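Local coordinates for Mlr6093 protein (Mesorhizobium loti, PDB 2QJ8) that probably acts as a zinc-dependent hydrolase of the succinylglutamate desuccinylase/aspartoacylase family, cleaving ester bonds or linear amides, at residues Gly266-Cys272 / Ile311-Val317. Numbering follows the deposited sequence.
Sequences GIFEPRC and IRSAMYV
Phe268 turns an edge of its ring to segment 311-317 where the strand is interrupted at Ser313-Ala314, between strands 306-312 and 315-317. Its CG stands anti to the backbone N (chi1 174°), which brings the ring beside Ile311 and Arg312. At the ring edge CE2 comes within 3.5 Å of Arg312 O, a carbonyl oxygen lying in the ring plane, while Arg312 CB approaches CD2 from out of that plane, at 3.7 Å. In the conformer described, the guanidinium of Arg312 leads away to a salt bridge with Glu321. Ile311 crosses the Phe268 side chain at about a right angle, and its extended branch continues past the ring, so that Ile311 CD1 reaches Cys272 SG (3.4 Å) and Pro270 CB (3.7 Å).

A backbone ladder sets the register beside this cluster. Strands 266-270 and 315-317 pair in antiparallel fashion at the margin of a four-stranded antiparallel sheet, although their short axes run 125° apart, far from exactly antiparallel; strand 283-288 lies on the other side of 266-270. Phe268 and Met315 (a selenomethionine) are a hydrogen-bonded pair, the amide of Phe268 giving a 2.8 Å bond from N to Met315 O and its carbonyl receiving Met315 N. Two further bonds join Gly266 and Val317, the one from Val317 N to Gly266 O being nearly straight (169° at the hydrogen).

A glycine in place of Phe268 would probably open a gap beside Ile311, Arg312 and Val323 of strand 322-329, all of which the Phe268 side chain touches.

On the opposite face of the ladder from Phe268, Ile267 runs alongside Tyr316; in the conformer described, Ile267 CG1 lies 3.4 Å from Tyr316 CE1, a short and less certain contact. Glu86 of the second subunit packs on both side chains.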
loop_
_atom_site.group_PDB
_atom_site.type_symbol
_atom_site.label_atom_id
_atom_site.label_comp_id
_atom_site.label_asym_id
_atom_site.label_seq_id
_atom_site.Cartn_x
_atom_site.Cartn_y
_atom_site.Cartn_z
ATOM N N GLY A 266 2.631 -1.657 18.915
ATOM C CA GLY A 266 3.714 -0.700 18.615
ATOM C C GLY A 266 3.835 -0.441 17.120
ATOM O O GLY A 266 2.966 -0.843 16.345
ATOM N N ILE A 267 4.932 0.190 16.706
ATOM C CA ILE A 267 5.203 0.390 15.270
ATOM C C ILE A 267 6.092 -0.759 14.799
ATOM O O ILE A 267 7.210 -0.923 15.284
ATOM C CB ILE A 267 5.914 1.715 14.959
ATOM C CG1 ILE A 267 5.075 2.898 15.379
ATOM C CG2 ILE A 267 6.169 1.863 13.455
ATOM C CD1 ILE A 267 5.882 4.175 15.448
ATOM N N PHE A 268 5.581 -1.581 13.886
ATOM C CA PHE A 268 6.353 -2.672 13.346
ATOM C C PHE A 268 7.225 -2.087 12.255
ATOM O O PHE A 268 6.738 -1.321 11.445
ATOM C CB PHE A 268 5.455 -3.757 12.722
ATOM C CG PHE A 268 6.224 -4.840 12.033
ATOM C CD1 PHE A 268 6.980 -5.735 12.776
ATOM C CD2 PHE A 268 6.223 -4.950 10.638
ATOM C CE1 PHE A 268 7.698 -6.735 12.160
ATOM C CE2 PHE A 268 6.924 -5.957 10.013
ATOM C CZ PHE A 268 7.676 -6.856 10.773
ATOM N N GLU A 269 8.494 -2.466 12.247
ATOM C CA GLU A 269 9.437 -2.062 11.228
ATOM C C GLU A 269 9.993 -3.332 10.595
ATOM O O GLU A 269 10.691 -4.067 11.281
ATOM C CB GLU A 269 10.587 -1.272 11.848
ATOM C CG GLU A 269 11.689 -0.956 10.837
ATOM C CD GLU A 269 12.876 -0.303 11.429
ATOM O OE1 GLU A 269 12.899 0.004 12.627
ATOM O OE2 GLU A 269 13.821 -0.100 10.668
ATOM N N PRO A 270 9.730 -3.572 9.292
ATOM C CA PRO A 270 10.334 -4.748 8.687
ATOM C C PRO A 270 11.879 -4.628 8.592
ATOM O O PRO A 270 12.408 -3.543 8.423
ATOM C CB PRO A 270 9.709 -4.793 7.295
ATOM C CG PRO A 270 9.324 -3.403 7.003
ATOM C CD PRO A 270 8.924 -2.814 8.319
ATOM N N ARG A 271 12.559 -5.748 8.759
ATOM C CA ARG A 271 14.024 -5.836 8.666
ATOM C C ARG A 271 14.468 -6.903 7.618
ATOM O O ARG A 271 15.588 -7.365 7.639
ATOM C CB ARG A 271 14.589 -6.071 10.065
ATOM C CG ARG A 271 14.529 -4.847 11.002
ATOM C CD ARG A 271 15.685 -3.878 10.675
ATOM N NE ARG A 271 15.681 -2.633 11.442
ATOM C CZ ARG A 271 16.145 -2.461 12.687
ATOM N NH1 ARG A 271 16.658 -3.464 13.403
ATOM N NH2 ARG A 271 16.069 -1.250 13.243
ATOM N N CYS A 272 13.583 -7.254 6.682
ATOM C CA CYS A 272 13.888 -8.196 5.619
ATOM C C CYS A 272 12.843 -8.015 4.529
ATOM O O CYS A 272 11.785 -7.414 4.761
ATOM C CB CYS A 272 13.935 -9.649 6.137
ATOM S SG CYS A 272 12.387 -10.195 6.784
ATOM N N ILE A 311 5.671 -10.169 4.463
ATOM C CA ILE A 311 6.089 -9.323 5.585
ATOM C C ILE A 311 5.327 -8.001 5.525
ATOM O O ILE A 311 5.094 -7.480 4.438
ATOM C CB ILE A 311 7.626 -9.120 5.622
ATOM C CG1 ILE A 311 8.036 -8.480 6.976
ATOM C CG2 ILE A 311 8.120 -8.342 4.376
ATOM C CD1 ILE A 311 9.471 -8.461 7.251
ATOM N N ARG A 312 4.886 -7.509 6.694
ATOM C CA ARG A 312 4.152 -6.243 6.790
ATOM C C ARG A 312 5.020 -5.062 6.475
ATOM O O ARG A 312 6.241 -5.109 6.687
ATOM C CB ARG A 312 3.619 -5.971 8.204
ATOM C CG ARG A 312 2.404 -6.712 8.599
ATOM C CD ARG A 312 1.770 -6.044 9.848
ATOM N NE ARG A 312 0.719 -6.864 10.458
ATOM C CZ ARG A 312 -0.499 -7.085 9.946
ATOM N NH1 ARG A 312 -0.892 -6.570 8.782
ATOM N NH2 ARG A 312 -1.340 -7.872 10.612
ATOM N N SER A 313 4.382 -3.990 6.002
ATOM C CA SER A 313 5.027 -2.710 5.768
ATOM C C SER A 313 5.108 -2.057 7.133
ATOM O O SER A 313 4.437 -2.500 8.074
ATOM C CB SER A 313 4.159 -1.834 4.874
ATOM O OG SER A 313 3.899 -2.511 3.649
ATOM N N ALA A 314 5.936 -1.034 7.255
ATOM C CA ALA A 314 6.037 -0.280 8.513
ATOM C C ALA A 314 4.652 0.290 8.852
ATOM O O ALA A 314 4.051 1.040 8.057
ATOM C CB ALA A 314 7.067 0.805 8.412
HETATM N N MSE A 315 4.108 -0.120 9.998
HETATM C CA MSE A 315 2.749 0.251 10.375
HETATM C C MSE A 315 2.541 0.010 11.849
HETATM O O MSE A 315 3.311 -0.722 12.453
HETATM C CB MSE A 315 1.754 -0.663 9.630
HETATM C CG MSE A 315 1.815 -2.167 10.087
HETATM SE SE MSE A 315 0.545 -3.361 9.251
HETATM C CE MSE A 315 -1.105 -2.313 9.541
ATOM N N TYR A 316 1.451 0.561 12.379
ATOM C CA TYR A 316 1.054 0.322 13.769
ATOM C C TYR A 316 0.393 -1.065 13.868
ATOM O O TYR A 316 -0.467 -1.392 13.067
ATOM C CB TYR A 316 0.047 1.372 14.253
ATOM C CG TYR A 316 0.573 2.786 14.334
ATOM C CD1 TYR A 316 1.615 3.104 15.184
ATOM C CD2 TYR A 316 -0.010 3.815 13.589
ATOM C CE1 TYR A 316 2.077 4.396 15.278
ATOM C CE2 TYR A 316 0.452 5.096 13.674
ATOM C CZ TYR A 316 1.488 5.381 14.512
ATOM O OH TYR A 316 1.929 6.660 14.587
ATOM N N VAL A 317 0.787 -1.865 14.849
ATOM C CA VAL A 317 0.180 -3.199 15.039
ATOM C C VAL A 317 -0.276 -3.305 16.477
ATOM O O VAL A 317 0.275 -2.648 17.352
ATOM C CB VAL A 317 1.147 -4.404 14.762
ATOM C CG1 VAL A 317 1.493 -4.515 13.259
ATOM C CG2 VAL A 317 2.378 -4.347 15.664
#